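Local coordinates for gentamicin resistance protein (Enterococcus gallinarum, PDB 6CTZ) that phosphorylates the 2''-hydroxyl of aminoglycoside antibiotics such as kanamycin, probably with GTP as phosphate donor, and so confers resistance to gentamicin, at residues Q11-I15 with Y75-R79; D37-R41 with Q72-I76; A113-A117 with Q241-R246. The protein carries 2 engineered substitutions. All coordinates share one frame; numbering follows the deposited sequence.

Interaction 1. Residues Q11-I15 with Y75-R79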
ATOM      1  N   GLN A  11     -16.116   7.564  24.380  1.00 19.74           N
ATOM      2  CA  GLN A  11     -16.707   8.191  23.210  1.00 19.09           C
ATOM      3  C   GLN A  11     -17.837   7.394  22.581  1.00 19.25           C
ATOM      4  O   GLN A  11     -18.645   7.980  21.855  1.00 20.63           O
ATOM      5  CB  GLN A  11     -15.617   8.499  22.183  1.00 19.93           C
ATOM      6  CG  GLN A  11     -14.523   9.351  22.807  1.00 19.88           C
ATOM      7  CD  GLN A  11     -13.433   9.754  21.848  1.00 19.96           C
ATOM      8  OE1 GLN A  11     -13.666   9.938  20.653  1.00 20.07           O
ATOM      9  NE2 GLN A  11     -12.227   9.897  22.372  1.00 21.53           N
ATOM     10  N   PHE A  12     -17.938   6.093  22.851  1.00 18.45           N
ATOM     11  CA  PHE A  12     -18.923   5.242  22.185  1.00 17.94           C
ATOM     12  C   PHE A  12     -19.691   4.446  23.228  1.00 17.91           C
ATOM     13  O   PHE A  12     -19.311   3.320  23.569  1.00 18.75           O
ATOM     14  CB  PHE A  12     -18.255   4.350  21.143  1.00 17.67           C
ATOM     15  CG  PHE A  12     -17.367   5.112  20.214  1.00 18.08           C
ATOM     16  CD1 PHE A  12     -17.889   6.104  19.404  1.00 19.60           C
ATOM     17  CD2 PHE A  12     -15.998   4.877  20.186  1.00 18.48           C
ATOM     18  CE1 PHE A  12     -17.063   6.828  18.556  1.00 20.52           C
ATOM     19  CE2 PHE A  12     -15.173   5.599  19.341  1.00 20.35           C
ATOM     20  CZ  PHE A  12     -15.709   6.574  18.531  1.00 20.26           C
ATOM     21  N   PRO A  13     -20.786   5.004  23.753  1.00 18.66           N
ATOM     22  CA  PRO A  13     -21.520   4.334  24.837  1.00 19.17           C
ATOM     23  C   PRO A  13     -22.119   2.997  24.457  1.00 18.85           C
ATOM     24  O   PRO A  13     -22.529   2.255  25.354  1.00 20.21           O
ATOM     25  CB  PRO A  13     -22.619   5.345  25.195  1.00 19.54           C
ATOM     26  CG  PRO A  13     -22.082   6.670  24.725  1.00 20.79           C
ATOM     27  CD  PRO A  13     -21.317   6.346  23.471  1.00 19.19           C
ATOM     28  N   ASP A  14     -22.215   2.670  23.173  1.00 19.83           N
ATOM     29  CA  ASP A  14     -22.778   1.390  22.767  1.00 22.02           C
ATOM     30  C   ASP A  14     -21.746   0.271  22.711  1.00 23.11           C
ATOM     31  O   ASP A  14     -22.100  -0.861  22.362  1.00 25.59           O
ATOM     32  CB  ASP A  14     -23.519   1.506  21.425  1.00 23.59           C
ATOM     33  CG  ASP A  14     -22.645   2.048  20.318  1.00 25.45           C
ATOM     34  OD1 ASP A  14     -21.723   2.838  20.614  1.00 25.75           O
ATOM     35  OD2 ASP A  14     -22.888   1.687  19.146  1.00 27.11           O
ATOM     36  N   ILE A  15     -20.492   0.545  23.056  1.00 22.26           N
ATOM     37  CA  ILE A  15     -19.438  -0.465  23.038  1.00 23.48           C
ATOM     38  C   ILE A  15     -19.108  -0.841  24.475  1.00 26.93           C
ATOM     39  O   ILE A  15     -18.578  -0.021  25.236  1.00 29.59           O
ATOM     40  CB  ILE A  15     -18.193   0.025  22.291  1.00 22.99           C
ATOM     41  CG1 ILE A  15     -18.553   0.337  20.847  1.00 23.65           C
ATOM     42  CG2 ILE A  15     -17.075  -1.017  22.358  1.00 25.17           C
ATOM     43  CD1 ILE A  15     -17.454   0.985  20.105  1.00 24.80           C
ATOM     44  N   TYR A  75     -17.561   4.052  13.763  1.00 12.97           N
ATOM     45  CA  TYR A  75     -17.221   4.850  14.931  1.00 13.81           C
ATOM     46  C   TYR A  75     -16.125   5.822  14.531  1.00 13.86           C
ATOM     47  O   TYR A  75     -15.091   5.409  13.994  1.00 15.24           O
ATOM     48  CB  TYR A  75     -16.759   3.941  16.067  1.00 14.68           C
ATOM     49  CG  TYR A  75     -17.871   3.019  16.515  1.00 15.71           C
ATOM     50  CD1 TYR A  75     -18.982   3.521  17.185  1.00 17.35           C
ATOM     51  CD2 TYR A  75     -17.819   1.653  16.260  1.00 17.12           C
ATOM     52  CE1 TYR A  75     -20.007   2.690  17.585  1.00 18.06           C
ATOM     53  CE2 TYR A  75     -18.845   0.810  16.667  1.00 17.74           C
ATOM     54  CZ  TYR A  75     -19.935   1.335  17.327  1.00 18.48           C
ATOM     55  OH  TYR A  75     -20.965   0.507  17.725  1.00 20.70           O
ATOM     56  N   ILE A  76     -16.361   7.112  14.748  1.00 13.85           N
ATOM     57  CA  ILE A  76     -15.389   8.139  14.406  1.00 15.56           C
ATOM     58  C   ILE A  76     -15.084   8.894  15.689  1.00 16.41           C
ATOM     59  O   ILE A  76     -15.946   9.608  16.221  1.00 18.46           O
ATOM     60  CB  ILE A  76     -15.880   9.064  13.286  1.00 18.88           C
ATOM     61  CG1 ILE A  76     -16.152   8.236  12.018  1.00 22.36           C
ATOM     62  CG2 ILE A  76     -14.843  10.133  13.001  1.00 19.88           C
ATOM     63  CD1 ILE A  76     -16.485   9.050  10.790  1.00 24.60           C
ATOM     64  N   GLY A  77     -13.882   8.685  16.221  1.00 16.31           N
ATOM     65  CA  GLY A  77     -13.467   9.269  17.473  1.00 17.29           C
ATOM     66  C   GLY A  77     -12.404  10.340  17.297  1.00 16.37           C
ATOM     67  O   GLY A  77     -11.932  10.631  16.197  1.00 16.62           O
ATOM     68  N   LYS A  78     -12.018  10.911  18.427  1.00 18.22           N
ATOM     69  CA  LYS A  78     -11.058  11.984  18.494  1.00 23.53           C
ATOM     70  C   LYS A  78     -10.157  11.828  19.697  1.00 23.67           C
ATOM     71  O   LYS A  78     -10.628  11.574  20.761  1.00 23.07           O
ATOM     72  CB  LYS A  78     -11.867  13.270  18.669  1.00 29.07           C
ATOM     73  CG  LYS A  78     -11.184  14.538  18.335  1.00 33.42           C
ATOM     74  CD  LYS A  78     -12.222  15.601  18.124  1.00 35.92           C
ATOM     75  CE  LYS A  78     -12.686  16.153  19.438  1.00 38.02           C
ATOM     76  NZ  LYS A  78     -13.946  15.521  19.894  1.00 39.24           N
ATOM     77  N   ARG A  79      -8.861  11.976  19.533  1.00 23.90           N
ATOM     78  CA  ARG A  79      -7.947  11.964  20.665  1.00 27.02           C
ATOM     79  C   ARG A  79      -7.855  13.379  21.240  1.00 27.97           C
ATOM     80  O   ARG A  79      -7.728  13.561  22.409  1.00 30.29           O
ATOM     81  CB  ARG A  79      -6.544  11.612  20.264  1.00 30.34           C
ATOM     82  CG  ARG A  79      -6.398  10.205  19.857  1.00 32.87           C
ATOM     83  CD  ARG A  79      -4.963   9.942  19.612  1.00 35.19           C
ATOM     84  NE  ARG A  79      -4.425   9.533  20.847  1.00 36.78           N
ATOM     85  CZ  ARG A  79      -3.809   8.408  21.044  1.00 35.94           C
ATOM     86  NH1 ARG A  79      -3.663   7.588  20.067  1.00 35.22           N
ATOM     87  NH2 ARG A  79      -3.391   8.125  22.241  1.00 35.64           N
TER
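The end of the N-terminal helix 2-11 and the turn after it pack here on the edge strand 73-78 of the N-lobe sheet, with Phe12 lying against Tyr75 and Gln11 reaching Lys78. The Gln11 amide works as a backbone mimic: its OE1 takes the N-H of Lys78 on a lone pair, in the carbonyl plane, at 2.9 Å and nearly straight (163°), while its NE2 gives a more bent bond to Lys78 O at 2.8 Å. The side chain runs out extended beyond CG (chi2 -177°), which carries the amide up to the strand and brings OE1 within 3.3 Å of Gly77 CA. Phe12 presents one ring face to Tyr75 CB, 3.8 Å from the centroid; Gln11 CB covers the opposite face, and Gly77 N lies at the ring edge near CZ. The two aromatic rings meet obliquely, planes at 53°. Phe12 begins a type I beta turn ending at Ile15, in the kinase-like N-lobe expected of an aminoglycoside phosphotransferase. That turn brings two side chains to Tyr75, one over the ring and one at its edge. Ile15 CD1 sits over the centre of one face, a CH-pi contact 3.7 Å from the centroid, and Asp14 OD2 approaches the ring edge to accept the hydrogen bond of Tyr75 OH at 2.7 Å. The hydroxyl arrives from well above the carboxylate plane.

Interaction 2. Residues D37-R41 with Q72-I76. With GDP (guanosine-5'-diphosphate), chain B.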
ATOM      1  N   ASP A  37     -14.652  -8.501  17.047  1.00 21.36           N
ATOM      2  CA  ASP A  37     -15.521  -8.033  15.976  1.00 22.84           C
ATOM      3  C   ASP A  37     -15.160  -6.666  15.423  1.00 20.47           C
ATOM      4  O   ASP A  37     -15.432  -6.410  14.248  1.00 19.88           O
ATOM      5  CB  ASP A  37     -16.980  -7.960  16.462  1.00 26.73           C
ATOM      6  CG  ASP A  37     -17.536  -9.310  16.846  1.00 31.85           C
ATOM      7  OD1 ASP A  37     -16.948 -10.335  16.442  1.00 34.26           O
ATOM      8  OD2 ASP A  37     -18.568  -9.341  17.546  1.00 33.95           O
ATOM      9  N   TRP A  38     -14.597  -5.771  16.231  1.00 17.72           N
ATOM     10  CA  TRP A  38     -14.434  -4.371  15.861  1.00 16.67           C
ATOM     11  C   TRP A  38     -12.956  -4.032  15.805  1.00 15.97           C
ATOM     12  O   TRP A  38     -12.233  -4.240  16.784  1.00 18.35           O
ATOM     13  CB  TRP A  38     -15.111  -3.455  16.880  1.00 18.38           C
ATOM     14  CG  TRP A  38     -16.595  -3.527  16.837  1.00 19.89           C
ATOM     15  CD1 TRP A  38     -17.409  -4.218  17.685  1.00 23.08           C
ATOM     16  CD2 TRP A  38     -17.454  -2.883  15.887  1.00 19.89           C
ATOM     17  NE1 TRP A  38     -18.721  -4.038  17.323  1.00 23.96           N
ATOM     18  CE2 TRP A  38     -18.777  -3.225  16.221  1.00 22.64           C
ATOM     19  CE3 TRP A  38     -17.226  -2.051  14.783  1.00 20.25           C
ATOM     20  CZ2 TRP A  38     -19.873  -2.763  15.494  1.00 22.57           C
ATOM     21  CZ3 TRP A  38     -18.313  -1.594  14.061  1.00 21.70           C
ATOM     22  CH2 TRP A  38     -19.622  -1.949  14.422  1.00 22.39           C
ATOM     23  N   VAL A  39     -12.525  -3.484  14.686  1.00 14.40           N
ATOM     24  CA  VAL A  39     -11.179  -3.012  14.574  1.00 13.96           C
ATOM     25  C   VAL A  39     -11.160  -1.524  14.938  1.00 14.11           C
ATOM     26  O   VAL A  39     -11.864  -0.761  14.356  1.00 15.45           O
ATOM     27  CB  VAL A  39     -10.634  -3.159  13.108  1.00 13.66           C
ATOM     28  CG1 VAL A  39      -9.250  -2.546  12.986  1.00 14.79           C
ATOM     29  CG2 VAL A  39     -10.659  -4.601  12.654  1.00 14.82           C
ATOM     30  N   PHE A  40     -10.391  -1.151  15.933  1.00 13.87           N
ATOM     31  CA  PHE A  40     -10.141   0.252  16.233  1.00 14.15           C
ATOM     32  C   PHE A  40      -8.728   0.602  15.796  1.00 14.48           C
ATOM     33  O   PHE A  40      -7.765  -0.094  16.150  1.00 15.70           O
ATOM     34  CB  PHE A  40     -10.428   0.601  17.697  1.00 15.14           C
ATOM     35  CG  PHE A  40     -11.883   0.779  17.961  1.00 15.67           C
ATOM     36  CD1 PHE A  40     -12.686  -0.315  18.253  1.00 16.40           C
ATOM     37  CD2 PHE A  40     -12.468   2.031  17.838  1.00 16.47           C
ATOM     38  CE1 PHE A  40     -14.046  -0.156  18.475  1.00 17.58           C
ATOM     39  CE2 PHE A  40     -13.820   2.195  18.046  1.00 17.40           C
ATOM     40  CZ  PHE A  40     -14.612   1.101  18.356  1.00 17.59           C
ATOM     41  N   ARG A  41      -8.617   1.654  14.991  1.00 14.01           N
ATOM     42  CA  ARG A  41      -7.395   1.945  14.260  1.00 13.69           C
ATOM     43  C   ARG A  41      -6.959   3.362  14.602  1.00 13.77           C
ATOM     44  O   ARG A  41      -7.701   4.325  14.355  1.00 13.78           O
ATOM     45  CB  ARG A  41      -7.642   1.773  12.763  1.00 13.75           C
ATOM     46  CG  ARG A  41      -6.405   1.869  11.896  1.00 13.40           C
ATOM     47  CD  ARG A  41      -6.846   1.590  10.482  1.00 13.33           C
ATOM     48  NE  ARG A  41      -5.894   1.767   9.392  1.00 12.82           N
ATOM     49  CZ  ARG A  41      -5.970   2.754   8.504  1.00 12.20           C
ATOM     50  NH1 ARG A  41      -6.863   3.729   8.648  1.00 13.75           N
ATOM     51  NH2 ARG A  41      -5.154   2.770   7.459  1.00 12.89           N
ATOM     52  N   GLN A  72     -15.434   0.092   6.660  1.00 13.18           N
ATOM     53  CA  GLN A  72     -16.546   1.026   6.771  1.00 14.88           C
ATOM     54  C   GLN A  72     -16.554   1.572   8.185  1.00 14.37           C
ATOM     55  O   GLN A  72     -16.941   0.874   9.133  1.00 14.85           O
ATOM     56  CB  GLN A  72     -17.852   0.328   6.473  1.00 17.00           C
ATOM     57  CG  GLN A  72     -17.977  -0.066   5.046  1.00 19.14           C
ATOM     58  CD  GLN A  72     -19.388  -0.428   4.782  1.00 22.65           C
ATOM     59  OE1 GLN A  72     -20.164   0.380   4.291  1.00 23.01           O
ATOM     60  NE2 GLN A  72     -19.762  -1.625   5.191  1.00 24.60           N
ATOM     61  N   TYR A  73     -16.131   2.819   8.322  1.00 14.73           N
ATOM     62  CA  TYR A  73     -15.952   3.400   9.643  1.00 15.50           C
ATOM     63  C   TYR A  73     -17.315   3.717  10.240  1.00 17.38           C
ATOM     64  O   TYR A  73     -18.007   4.630   9.781  1.00 23.05           O
ATOM     65  CB  TYR A  73     -15.094   4.652   9.527  1.00 15.09           C
ATOM     66  CG  TYR A  73     -13.707   4.455   8.918  1.00 13.75           C
ATOM     67  CD1 TYR A  73     -13.053   3.214   8.922  1.00 13.76           C
ATOM     68  CD2 TYR A  73     -13.047   5.532   8.347  1.00 14.37           C
ATOM     69  CE1 TYR A  73     -11.786   3.077   8.376  1.00 13.47           C
ATOM     70  CE2 TYR A  73     -11.792   5.401   7.810  1.00 13.52           C
ATOM     71  CZ  TYR A  73     -11.163   4.179   7.826  1.00 12.23           C
ATOM     72  OH  TYR A  73      -9.907   4.078   7.283  1.00 13.81           O
ATOM     73  N   VAL A  74     -17.708   2.954  11.247  1.00 13.40           N
ATOM     74  CA  VAL A  74     -18.951   3.191  11.973  1.00 13.88           C
ATOM     75  C   VAL A  74     -18.723   4.144  13.132  1.00 13.99           C
ATOM     76  O   VAL A  74     -19.590   4.960  13.457  1.00 16.04           O
ATOM     77  CB  VAL A  74     -19.512   1.834  12.449  1.00 15.63           C
ATOM     78  CG1 VAL A  74     -20.660   2.012  13.453  1.00 16.34           C
ATOM     79  CG2 VAL A  74     -19.954   1.009  11.249  1.00 17.90           C
ATOM     80  N   TYR A  75     -17.561   4.052  13.763  1.00 12.97           N
ATOM     81  CA  TYR A  75     -17.221   4.850  14.931  1.00 13.81           C
ATOM     82  C   TYR A  75     -16.125   5.822  14.531  1.00 13.86           C
ATOM     83  O   TYR A  75     -15.091   5.409  13.994  1.00 15.24           O
ATOM     84  CB  TYR A  75     -16.759   3.941  16.067  1.00 14.68           C
ATOM     85  CG  TYR A  75     -17.871   3.019  16.515  1.00 15.71           C
ATOM     86  CD1 TYR A  75     -18.982   3.521  17.185  1.00 17.35           C
ATOM     87  CD2 TYR A  75     -17.819   1.653  16.260  1.00 17.12           C
ATOM     88  CE1 TYR A  75     -20.007   2.690  17.585  1.00 18.06           C
ATOM     89  CE2 TYR A  75     -18.845   0.810  16.667  1.00 17.74           C
ATOM     90  CZ  TYR A  75     -19.935   1.335  17.327  1.00 18.48           C
ATOM     91  OH  TYR A  75     -20.965   0.507  17.725  1.00 20.70           O
ATOM     92  N   ILE A  76     -16.361   7.112  14.748  1.00 13.85           N
ATOM     93  CA  ILE A  76     -15.389   8.139  14.406  1.00 15.56           C
ATOM     94  C   ILE A  76     -15.084   8.894  15.689  1.00 16.41           C
ATOM     95  O   ILE A  76     -15.946   9.608  16.221  1.00 18.46           O
ATOM     96  CB  ILE A  76     -15.880   9.064  13.286  1.00 18.88           C
ATOM     97  CG1 ILE A  76     -16.152   8.236  12.018  1.00 22.36           C
ATOM     98  CG2 ILE A  76     -14.843  10.133  13.001  1.00 19.88           C
ATOM     99  CD1 ILE A  76     -16.485   9.050  10.790  1.00 24.60           C
TER
HETATM  100  PB  GDP B 401      -0.809   1.072   8.350  1.00 13.20           P
HETATM  101  O1B GDP B 401      -1.479   2.194   7.594  1.00 13.74           O
HETATM  102  O2B GDP B 401      -0.090   0.109   7.427  1.00 12.41           O
HETATM  103  O3B GDP B 401       0.042   1.583   9.490  1.00 14.36           O
HETATM  104  O3A GDP B 401      -2.019   0.274   9.069  1.00 12.67           O
HETATM  105  PA  GDP B 401      -3.094  -0.748   8.417  1.00 12.85           P
HETATM  106  O1A GDP B 401      -4.355  -0.027   8.047  1.00 12.63           O
HETATM  107  O2A GDP B 401      -2.451  -1.528   7.283  1.00 12.49           O
HETATM  108  O5' GDP B 401      -3.431  -1.683   9.702  1.00 13.39           O
HETATM  109  C5' GDP B 401      -2.363  -2.337  10.374  1.00 14.88           C
HETATM  110  C4' GDP B 401      -2.591  -3.829  10.320  1.00 13.94           C
HETATM  111  O4' GDP B 401      -3.750  -4.146  11.091  1.00 14.24           O
HETATM  112  C3' GDP B 401      -2.893  -4.385   8.938  1.00 13.54           C
HETATM  113  O3' GDP B 401      -1.715  -4.580   8.148  1.00 15.04           O
HETATM  114  C2' GDP B 401      -3.537  -5.697   9.309  1.00 13.25           C
HETATM  115  O2' GDP B 401      -2.546  -6.639   9.733  1.00 15.35           O
HETATM  116  C1' GDP B 401      -4.344  -5.314  10.539  1.00 13.30           C
HETATM  117  N9  GDP B 401      -5.726  -4.969  10.150  1.00 11.79           N
HETATM  118  C8  GDP B 401      -6.260  -3.738   9.980  1.00 12.39           C
HETATM  119  N7  GDP B 401      -7.566  -3.855   9.626  1.00 12.32           N
HETATM  120  C5  GDP B 401      -7.861  -5.169   9.578  1.00 11.97           C
HETATM  121  C6  GDP B 401      -9.034  -5.994   9.262  1.00 12.06           C
HETATM  122  O6  GDP B 401     -10.121  -5.466   8.961  1.00 12.71           O
HETATM  123  N1  GDP B 401      -8.883  -7.325   9.338  1.00 13.36           N
HETATM  124  C2  GDP B 401      -7.720  -7.929   9.668  1.00 13.94           C
HETATM  125  N2  GDP B 401      -7.667  -9.273   9.732  1.00 14.99           N
HETATM  126  N3  GDP B 401      -6.597  -7.236   9.961  1.00 13.17           N
HETATM  127  C4  GDP B 401      -6.641  -5.888   9.932  1.00 11.95           C
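The Trp38 indole offers one face to the edge of Tyr75, whose CE2 stands 3.5 Å above the indole plane toward the rim, and Val74 CG1 covers the centre of one face of the tyrosine ring. This is an edge-to-face pair: the Trp38 six-membered ring and the Tyr75 ring have centroids 4.9 Å apart and planes at 68°. Phe40 completes the aromatic cluster differently, its plane nearly parallel to that of Tyr75 (25°) but slid aside so that the rings barely overlap, with Phe40 CZ 3.9 Å from Tyr75 CD2. Both strands belong to the N-lobe sheet, where strand 83-89 runs between them, so the side chains meet across it. Farther along, Arg41 extends from CG to NE, with CG anti to its own N (chi1 -172°), and delivers the guanidinium edge to GDP. Arg41 NE (2.7 Å) and Arg41 NH2 (3.0 Å) both donate to GDP O1A, each bond well bent. NH1 instead forms a salt bridge with Glu55 of helix 46-62, consistent with the lysine-glutamate pair of protein kinases, with arginine in the lysine's place. Held between this carboxylate and the alpha-phosphate, the guanidinium probably offsets negative charge on both and contributes to holding the phosphate.

Interaction 3. Residues A113-A117 with Q241-R246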
ATOM      1  N   ALA A 113      -5.807 -13.247  -9.347  1.00 10.70           N
ATOM      2  CA  ALA A 113      -5.328 -12.298 -10.352  1.00 10.87           C
ATOM      3  C   ALA A 113      -6.488 -11.609 -11.057  1.00 10.79           C
ATOM      4  O   ALA A 113      -6.456 -10.392 -11.281  1.00 11.18           O
ATOM      5  CB  ALA A 113      -4.438 -13.009 -11.376  1.00 11.58           C
ATOM      6  N   LEU A 114      -7.533 -12.369 -11.384  1.00 10.90           N
ATOM      7  CA  LEU A 114      -8.701 -11.787 -12.032  1.00 11.65           C
ATOM      8  C   LEU A 114      -9.379 -10.774 -11.118  1.00 11.20           C
ATOM      9  O   LEU A 114      -9.760  -9.680 -11.557  1.00 11.58           O
ATOM     10  CB  LEU A 114      -9.666 -12.909 -12.396  1.00 13.10           C
ATOM     11  CG  LEU A 114     -10.980 -12.486 -13.047  1.00 15.89           C
ATOM     12  CD1 LEU A 114     -10.745 -11.657 -14.310  1.00 17.71           C
ATOM     13  CD2 LEU A 114     -11.827 -13.725 -13.334  1.00 18.91           C
ATOM     14  N   GLN A 115      -9.545 -11.117  -9.840  1.00 10.82           N
ATOM     15  CA  GLN A 115     -10.213 -10.204  -8.921  1.00 10.48           C
ATOM     16  C   GLN A 115      -9.387  -8.953  -8.665  1.00 10.40           C
ATOM     17  O   GLN A 115      -9.945  -7.858  -8.538  1.00 10.89           O
ATOM     18  CB  GLN A 115     -10.524 -10.900  -7.608  1.00 10.95           C
ATOM     19  CG  GLN A 115     -11.627 -11.919  -7.697  1.00 13.01           C
ATOM     20  CD  GLN A 115     -11.946 -12.462  -6.331  1.00 13.78           C
ATOM     21  OE1 GLN A 115     -11.351 -13.441  -5.894  1.00 15.56           O
ATOM     22  NE2 GLN A 115     -12.852 -11.794  -5.622  1.00 14.93           N
ATOM     23  N   LEU A 116      -8.063  -9.085  -8.577  1.00 10.38           N
ATOM     24  CA  LEU A 116      -7.223  -7.904  -8.404  1.00 10.68           C
ATOM     25  C   LEU A 116      -7.248  -7.023  -9.646  1.00  9.80           C
ATOM     26  O   LEU A 116      -7.297  -5.791  -9.536  1.00 10.62           O
ATOM     27  CB  LEU A 116      -5.798  -8.322  -8.053  1.00 12.64           C
ATOM     28  CG  LEU A 116      -5.598  -8.752  -6.608  1.00 15.36           C
ATOM     29  CD1 LEU A 116      -4.219  -9.336  -6.432  1.00 17.38           C
ATOM     30  CD2 LEU A 116      -5.785  -7.559  -5.672  1.00 16.17           C
ATOM     31  N   ALA A 117      -7.231  -7.632 -10.830  1.00 10.83           N
ATOM     32  CA  ALA A 117      -7.363  -6.849 -12.055  1.00 11.13           C
ATOM     33  C   ALA A 117      -8.662  -6.055 -12.053  1.00 10.42           C
ATOM     34  O   ALA A 117      -8.680  -4.867 -12.405  1.00 11.36           O
ATOM     35  CB  ALA A 117      -7.314  -7.770 -13.274  1.00 12.91           C
ATOM     36  N   GLN A 241       0.047 -12.004 -14.830  1.00 11.87           N
ATOM     37  CA  GLN A 241      -1.326 -12.493 -14.938  1.00 13.26           C
ATOM     38  C   GLN A 241      -2.331 -11.377 -14.679  1.00 12.15           C
ATOM     39  O   GLN A 241      -3.335 -11.264 -15.389  1.00 12.55           O
ATOM     40  CB  GLN A 241      -1.571 -13.623 -13.936  1.00 16.12           C
ATOM     41  CG  GLN A 241      -0.855 -14.934 -14.184  1.00 20.84           C
ATOM     42  CD  GLN A 241      -1.221 -15.971 -13.127  1.00 25.54           C
ATOM     43  OE1 GLN A 241      -0.528 -16.120 -12.117  1.00 28.61           O
ATOM     44  NE2 GLN A 241      -2.327 -16.676 -13.345  1.00 26.32           N
ATOM     45  N   VAL A 242      -2.090 -10.560 -13.651  1.00 10.94           N
ATOM     46  CA  VAL A 242      -2.956  -9.408 -13.394  1.00 10.65           C
ATOM     47  C   VAL A 242      -2.938  -8.458 -14.585  1.00 10.68           C
ATOM     48  O   VAL A 242      -3.988  -8.013 -15.067  1.00 11.37           O
ATOM     49  CB  VAL A 242      -2.549  -8.698 -12.090  1.00 10.83           C
ATOM     50  CG1 VAL A 242      -3.448  -7.487 -11.865  1.00 11.17           C
ATOM     51  CG2 VAL A 242      -2.639  -9.651 -10.886  1.00 11.49           C
ATOM     52  N   MET A 243      -1.738  -8.159 -15.096  1.00 10.82           N
ATOM     53  CA  MET A 243      -1.617  -7.256 -16.239  1.00 11.48           C
ATOM     54  C   MET A 243      -2.382  -7.780 -17.445  1.00 11.15           C
ATOM     55  O   MET A 243      -3.037  -7.011 -18.158  1.00 12.71           O
ATOM     56  CB  MET A 243      -0.144  -7.076 -16.597  1.00 11.02           C
ATOM     57  CG  MET A 243       0.619  -6.292 -15.546  1.00 11.09           C
ATOM     58  SD  MET A 243       2.380  -6.291 -15.892  1.00 12.82           S
ATOM     59  CE  MET A 243       2.893  -5.069 -14.673  1.00 13.14           C
ATOM     60  N   ALA A 244      -2.322  -9.091 -17.687  1.00 11.81           N
ATOM     61  CA  ALA A 244      -3.032  -9.647 -18.832  1.00 13.20           C
ATOM     62  C   ALA A 244      -4.536  -9.476 -18.670  1.00 13.14           C
ATOM     63  O   ALA A 244      -5.227  -9.048 -19.603  1.00 15.60           O
ATOM     64  CB  ALA A 244      -2.656 -11.113 -19.018  1.00 14.84           C
ATOM     65  N   TYR A 245      -5.068  -9.793 -17.486  1.00 12.32           N
ATOM     66  CA  TYR A 245      -6.506  -9.640 -17.278  1.00 12.81           C
ATOM     67  C   TYR A 245      -6.930  -8.184 -17.404  1.00 14.33           C
ATOM     68  O   TYR A 245      -8.063  -7.897 -17.807  1.00 15.46           O
ATOM     69  CB  TYR A 245      -6.914 -10.201 -15.916  1.00 13.25           C
ATOM     70  CG  TYR A 245      -7.193 -11.686 -15.902  1.00 13.14           C
ATOM     71  CD1 TYR A 245      -8.023 -12.257 -16.860  1.00 14.14           C
ATOM     72  CD2 TYR A 245      -6.651 -12.514 -14.920  1.00 13.74           C
ATOM     73  CE1 TYR A 245      -8.304 -13.613 -16.845  1.00 14.46           C
ATOM     74  CE2 TYR A 245      -6.927 -13.868 -14.893  1.00 14.36           C
ATOM     75  CZ  TYR A 245      -7.754 -14.415 -15.857  1.00 15.08           C
ATOM     76  OH  TYR A 245      -8.039 -15.765 -15.837  1.00 17.24           O
ATOM     77  N   ARG A 246      -6.037  -7.257 -17.078  1.00 13.97           N
ATOM     78  CA  ARG A 246      -6.348  -5.843 -17.251  0.53 14.01           C
ATOM     79  C   ARG A 246      -6.182  -5.366 -18.684  1.00 16.28           C
ATOM     80  O   ARG A 246      -6.579  -4.234 -18.988  1.00 21.13           O
ATOM     81  CB  ARG A 246      -5.499  -4.973 -16.325  0.53 13.11           C
ATOM     82  CG  ARG A 246      -5.874  -5.127 -14.875  0.53 12.93           C
ATOM     83  CD  ARG A 246      -5.182  -4.132 -13.979  0.53 13.91           C
ATOM     84  NE  ARG A 246      -5.707  -2.778 -14.135  0.53 14.57           N
ATOM     85  CZ  ARG A 246      -5.082  -1.696 -13.683  0.53 15.93           C
ATOM     86  NH1 ARG A 246      -3.916  -1.833 -13.072  0.53 16.65           N
ATOM     87  NH2 ARG A 246      -5.615  -0.486 -13.835  0.53 17.92           N
TER
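Ala113 and Ala117, one turn apart on helix 106-125, face Val242, Tyr245 and Arg246 of helix 236-246 where the packing is closest. The small methyl groups let the backbones approach: Ala113 CA comes within 4.8 Å of Val242 CA, and the axes of the two segments pass 8.2 Å apart at a crossing angle of -56°. Val242 fits between the two alanines with its branches divided. CG2 touches the CB of Ala113 at 3.8 Å, whereas CG1, anti to the backbone N (chi1 179°), turns to the N and CA of Ala117. The methyl of Ala117 in turn rests against the CB of Tyr245, 3.6 Å away, and beside the CG of Arg246 in the conformer given here. Phe238, one turn before Val242, extends this apolar layer over Ala113 and Leu116. The two helices belong to the helical C-lobe of the kinase-like fold, and their contact is plain helix packing, with the side chain of Leu116 about 13 Å from the bound kanamycin. Toward solvent the contact changes character. Tyr245 is exposed, and its ring lies alongside helix 106-125 with Leu114 CD1 over one face, offset toward the rim, in a CH-pi contact 3.9 Å from the centroid. Tyr245 CD2 also reaches Leu114 CA, at 3.6 Å, while the hydroxyl continues along the helix to a hydrogen bond with Asp110. On this margin Gln241 adds just its CB, against that of Ala113. At the far end Arg246, bent at chi3 (72°), folds its chain past Ala117 and in this conformer hydrogen-bonds through NE to Asn121, one turn beyond Ala117 on helix 106-125.

From the N terminus, the turn after helix 2-11 is the first to be joined to a distant part: interaction 1 closes a loop of 59 intervening residues on strand 73-78. Interaction 2 opens inside that loop, at 37-41, and ends on the same strand, its partner 72-76 sharing Tyr75 and Ile76 with interaction 1. The two touch through Ile15 and Phe40, making one continuous packing layer on the N-lobe sheet that spans the N-terminal turn, the edge strand and the strand bearing Arg41 of the GDP site. Interaction 3 follows in series, joining helix 106-125 to helix 236-246 in the C-lobe; its nearest atoms lie about 16 Å from interaction 2.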